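Local atomic coordinates of endoglucanase (Fervidobacterium pennivorans DSM 9078, PDB entry 6KDD), a protein that probably hydrolyses beta-glucosidic bonds in glucans, as a TIM-barrel glycoside hydrolase of family 5. Residues N229-E232 / W233-N236; W275-S278 / V279-A283. All coordinates share one frame; numbering follows the deposited sequence.

Contact 1 of 2, residues N229-E232 / W233-N236; sequences NGEE and WEIN
At the N-terminus of helix 232-252 the side chain of Glu234 reaches back to the backbone of the N-cap residue, Glu231. Glu234 OE1 accepts the backbone N-H of Glu231 at 2.8 Å, nearly in line with its own C-O bond. CG beside the backbone N (chi1 -74°) and an extended chain carry the carboxylate back to the start of the helix. Backbone N of Gly230 also comes within 2.8 Å of this OE1, and Asn229 N adds weak bonds to OE1 and OE2. The Glu231 N-H, with the weak Asn229 bonds in support, would partly offset the charge of this buried carboxylate; Glu231 OE2 is 4.2 Å from Glu234 OE1, a like-charge approach that these donors probably ease. The carboxylate of Glu231 runs alongside Trp233: its OE2 takes the indole N-H at 2.8 Å on the anti side but tilted out of the carboxylate plane, while the oxygen lies at the ring edge, in the indole plane. OE1 is met from above the carboxylate plane by Asn229 ND2 (2.8 Å). The first helical bond follows, Ile235 N to Glu231 O at 3.0 Å. Gly230, with a positive phi of 74°, makes the preceding bend. A glutamate at N3 bonded to the N-cap N-H is characteristic of one half of a capping box.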
loop_
_atom_site.group_PDB
_atom_site.type_symbol
_atom_site.label_atom_id
_atom_site.label_comp_id
_atom_site.label_asym_id
_atom_site.label_seq_id
_atom_site.Cartn_x
_atom_site.Cartn_y
_atom_site.Cartn_z
ATOM N N ASN A 229 11.562 -13.346 -17.870
ATOM C CA ASN A 229 11.174 -14.368 -18.835
ATOM C C ASN A 229 10.180 -15.372 -18.254
ATOM O O ASN A 229 9.560 -16.099 -19.023
ATOM C CB ASN A 229 12.382 -15.186 -19.321
ATOM C CG ASN A 229 13.352 -14.345 -20.124
ATOM O OD1 ASN A 229 12.957 -13.377 -20.752
ATOM N ND2 ASN A 229 14.622 -14.701 -20.111
ATOM N N GLY A 230 10.089 -15.472 -16.928
ATOM C CA GLY A 230 9.186 -16.451 -16.344
ATOM C C GLY A 230 9.763 -17.857 -16.480
ATOM O O GLY A 230 9.036 -18.847 -16.577
ATOM N N GLU A 231 11.093 -17.926 -16.434
ATOM C CA GLU A 231 11.794 -19.187 -16.304
ATOM C C GLU A 231 11.590 -19.701 -14.896
ATOM O O GLU A 231 11.161 -18.963 -14.008
ATOM C CB GLU A 231 13.287 -18.964 -16.518
ATOM C CG GLU A 231 13.575 -18.538 -17.934
ATOM C CD GLU A 231 14.955 -17.937 -18.094
ATOM O OE1 GLU A 231 15.142 -17.215 -19.082
ATOM O OE2 GLU A 231 15.796 -18.118 -17.175
ATOM N N GLU A 232 11.960 -20.970 -14.715
ATOM C CA GLU A 232 11.740 -21.690 -13.482
ATOM C C GLU A 232 12.538 -21.101 -12.318
ATOM O O GLU A 232 11.981 -21.018 -11.228
ATOM C CB GLU A 232 12.033 -23.179 -13.695
ATOM C CG GLU A 232 11.654 -24.020 -12.495
ATOM C CD GLU A 232 11.572 -25.519 -12.727
ATOM O OE1 GLU A 232 11.617 -25.955 -13.917
ATOM O OE2 GLU A 232 11.453 -26.251 -11.710
ATOM N N TRP A 233 13.833 -20.758 -12.511
ATOM C CA TRP A 233 14.645 -20.253 -11.409
ATOM C C TRP A 233 14.157 -18.852 -11.011
ATOM O O TRP A 233 14.335 -18.449 -9.861
ATOM C CB TRP A 233 16.161 -20.190 -11.737
ATOM C CG TRP A 233 16.443 -19.044 -12.664
ATOM C CD1 TRP A 233 16.207 -19.026 -14.008
ATOM C CD2 TRP A 233 16.923 -17.731 -12.333
ATOM N NE1 TRP A 233 16.513 -17.800 -14.535
ATOM C CE2 TRP A 233 16.957 -16.983 -13.532
ATOM C CE3 TRP A 233 17.320 -17.098 -11.151
ATOM C CZ2 TRP A 233 17.371 -15.647 -13.586
ATOM C CZ3 TRP A 233 17.748 -15.787 -11.209
ATOM C CH2 TRP A 233 17.771 -15.071 -12.408
ATOM N N GLU A 234 13.630 -18.095 -11.983
ATOM C CA GLU A 234 13.084 -16.762 -11.710
ATOM C C GLU A 234 11.829 -16.861 -10.841
ATOM O O GLU A 234 11.714 -16.172 -9.817
ATOM C CB GLU A 234 12.666 -16.080 -13.003
ATOM C CG GLU A 234 13.836 -15.592 -13.823
ATOM C CD GLU A 234 13.406 -14.985 -15.138
ATOM O OE1 GLU A 234 12.655 -15.644 -15.888
ATOM O OE2 GLU A 234 13.801 -13.846 -15.409
ATOM N N ILE A 235 10.929 -17.771 -11.241
ATOM C CA ILE A 235 9.734 -18.092 -10.474
ATOM C C ILE A 235 10.160 -18.603 -9.111
ATOM O O ILE A 235 9.583 -18.173 -8.112
ATOM C CB ILE A 235 8.792 -19.063 -11.220
ATOM C CG1 ILE A 235 8.417 -18.576 -12.622
ATOM C CG2 ILE A 235 7.577 -19.451 -10.389
ATOM C CD1 ILE A 235 7.264 -17.636 -12.664
ATOM N N ASN A 236 11.188 -19.481 -9.063
ATOM C CA ASN A 236 11.671 -20.013 -7.794
ATOM C C ASN A 236 12.153 -18.915 -6.845
ATOM O O ASN A 236 11.950 -19.028 -5.630
ATOM C CB ASN A 236 12.723 -21.126 -7.938
ATOM C CG ASN A 236 12.087 -22.478 -8.197
ATOM O OD1 ASN A 236 11.035 -22.783 -7.637
ATOM N ND2 ASN A 236 12.696 -23.286 -9.052
#

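Contact 2 of 2, residues W275-S278 / V279-A283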
loop_
_atom_site.group_PDB
_atom_site.type_symbol
_atom_site.label_atom_id
_atom_site.label_comp_id
_atom_site.label_asym_id
_atom_site.label_seq_id
_atom_site.Cartn_x
_atom_site.Cartn_y
_atom_site.Cartn_z
ATOM N N TRP A 275 5.749 -11.373 -15.040
ATOM C CA TRP A 275 6.161 -11.092 -13.676
ATOM C C TRP A 275 4.926 -10.892 -12.786
ATOM O O TRP A 275 4.881 -11.366 -11.650
ATOM C CB TRP A 275 7.048 -9.827 -13.656
ATOM C CG TRP A 275 7.631 -9.493 -12.307
ATOM C CD1 TRP A 275 8.834 -9.895 -11.781
ATOM C CD2 TRP A 275 7.064 -8.597 -11.331
ATOM N NE1 TRP A 275 9.030 -9.372 -10.529
ATOM C CE2 TRP A 275 7.947 -8.575 -10.222
ATOM C CE3 TRP A 275 5.868 -7.856 -11.280
ATOM C CZ2 TRP A 275 7.696 -7.797 -9.092
ATOM C CZ3 TRP A 275 5.605 -7.133 -10.126
ATOM C CH2 TRP A 275 6.526 -7.074 -9.073
ATOM N N THR A 276 4.011 -10.059 -13.256
ATOM C CA THR A 276 2.846 -9.666 -12.443
ATOM C C THR A 276 1.975 -10.887 -12.124
ATOM O O THR A 276 1.579 -11.113 -10.984
ATOM C CB THR A 276 2.040 -8.579 -13.172
ATOM O OG1 THR A 276 2.874 -7.436 -13.354
ATOM C CG2 THR A 276 0.800 -8.112 -12.423
ATOM N N GLU A 277 1.704 -11.705 -13.146
ATOM C CA GLU A 277 0.950 -12.936 -12.948
ATOM C C GLU A 277 1.635 -13.856 -11.936
ATOM O O GLU A 277 1.009 -14.412 -11.020
ATOM C CB GLU A 277 0.717 -13.610 -14.307
ATOM C CG GLU A 277 -0.164 -14.842 -14.208
ATOM C CD GLU A 277 -0.379 -15.652 -15.484
ATOM O OE1 GLU A 277 -0.063 -15.164 -16.600
ATOM O OE2 GLU A 277 -0.880 -16.778 -15.359
ATOM N N SER A 278 2.963 -13.990 -12.069
ATOM C CA SER A 278 3.721 -14.857 -11.182
ATOM C C SER A 278 3.695 -14.375 -9.741
ATOM O O SER A 278 3.509 -15.195 -8.839
ATOM C CB SER A 278 5.148 -14.981 -11.639
ATOM O OG SER A 278 5.153 -15.655 -12.879
ATOM N N VAL A 279 3.958 -13.069 -9.531
ATOM C CA VAL A 279 3.900 -12.488 -8.201
ATOM C C VAL A 279 2.500 -12.665 -7.601
ATOM O O VAL A 279 2.352 -13.048 -6.428
ATOM C CB VAL A 279 4.353 -11.016 -8.208
ATOM C CG1 VAL A 279 3.972 -10.340 -6.909
ATOM C CG2 VAL A 279 5.877 -10.935 -8.380
ATOM N N ARG A 280 1.481 -12.357 -8.403
ATOM C CA ARG A 280 0.107 -12.445 -7.925
ATOM C C ARG A 280 -0.253 -13.886 -7.540
ATOM O O ARG A 280 -0.822 -14.125 -6.474
ATOM C CB ARG A 280 -0.848 -11.857 -8.966
ATOM C CG ARG A 280 -2.284 -11.741 -8.462
ATOM C CD ARG A 280 -3.042 -13.018 -8.791
ATOM N NE ARG A 280 -3.208 -12.997 -10.219
ATOM C CZ ARG A 280 -3.591 -14.025 -10.958
ATOM N NH1 ARG A 280 -3.865 -15.196 -10.406
ATOM N NH2 ARG A 280 -3.710 -13.872 -12.263
ATOM N N LYS A 281 0.058 -14.853 -8.412
ATOM C CA LYS A 281 -0.198 -16.257 -8.089
ATOM C C LYS A 281 0.597 -16.699 -6.864
ATOM O O LYS A 281 0.126 -17.517 -6.086
ATOM C CB LYS A 281 0.134 -17.191 -9.249
ATOM C CG LYS A 281 -0.786 -17.051 -10.452
ATOM C CD LYS A 281 -0.286 -17.852 -11.629
ATOM C CE LYS A 281 -1.293 -18.889 -12.084
ATOM N NZ LYS A 281 -2.350 -18.295 -12.940
ATOM N N MET A 282 1.784 -16.131 -6.647
ATOM C CA MET A 282 2.547 -16.502 -5.462
ATOM C C MET A 282 1.878 -15.964 -4.202
ATOM O O MET A 282 1.867 -16.635 -3.169
ATOM C CB MET A 282 4.002 -16.029 -5.513
ATOM C CG MET A 282 4.965 -16.933 -4.731
ATOM S SD MET A 282 5.082 -18.590 -5.508
ATOM C CE MET A 282 6.193 -18.264 -6.876
ATOM N N ALA A 283 1.320 -14.750 -4.269
ATOM C CA ALA A 283 0.629 -14.197 -3.105
ATOM C C ALA A 283 -0.592 -15.074 -2.800
ATOM O O ALA A 283 -0.832 -15.439 -1.653
ATOM C CB ALA A 283 0.239 -12.737 -3.403
#
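Lys281 lies alongside Glu277 one turn earlier on helix 269-285, the crossover helix of the beta-alpha-beta unit that runs from strand 256-261 to strand 289-292 in this TIM barrel. From its root outward, the lysine first follows the backbone: CB sits 3.4 Å from Glu277 O and CG closer, 3.2 Å from the same oxygen, which already accepts Lys281 N. CD, moving off that oxygen, comes 4.0 Å from Glu277 CG, so the methylenes of the two chains run together. Bends at chi3 and chi4 (81° for the latter) then bring CE to 3.9 Å from Glu277 OE2 and NZ to 3.2 Å, a salt bridge that uses the anti lone pair of OE2. The glutamate meets it extended, with its CG anti to the backbone N (chi1 -175°). The guanidinium of Arg280 crosses Glu277 obliquely without joining this salt bridge; its NE bonds to Ala316 O and its NH1 forms a salt bridge with Glu284. Toward the barrel the same i to i+4 spacing gives an apolar contact. Trp275, whose NE1 is bonded to Glu206 O, turns one indole face to Val279, and Val279 also packs on Leu258 and Phe261 of strand 256-261. The methyl involved is CG2, 3.7 Å from the centroid of the six-membered ring and 14° off its normal, a CH-pi contact.

Contacts 1 and 2 lie on successive barrel helices, 232-252 and 269-285, with centres about 11 Å apart. Ile235 joins them: its CD1 packs on Ser278, and its carbonyl O is 3.6 Å from Met282 CE. Trp228 spans both as well, touching Glu234 and Ile235 in contact 1 and Ser278 in contact 2, and meeting Trp275 edge-to-face. Depth separates them: the centre of contact 1 is about 25 Å from the chain centre, at the surface, with only Glu234 buried, whereas that of contact 2 is about 16 Å from it and most of its residues are buried. Neither contact holds a ligand; TIM-barrel active sites lie at the C-terminal ends of the strands, the side on which such helices begin.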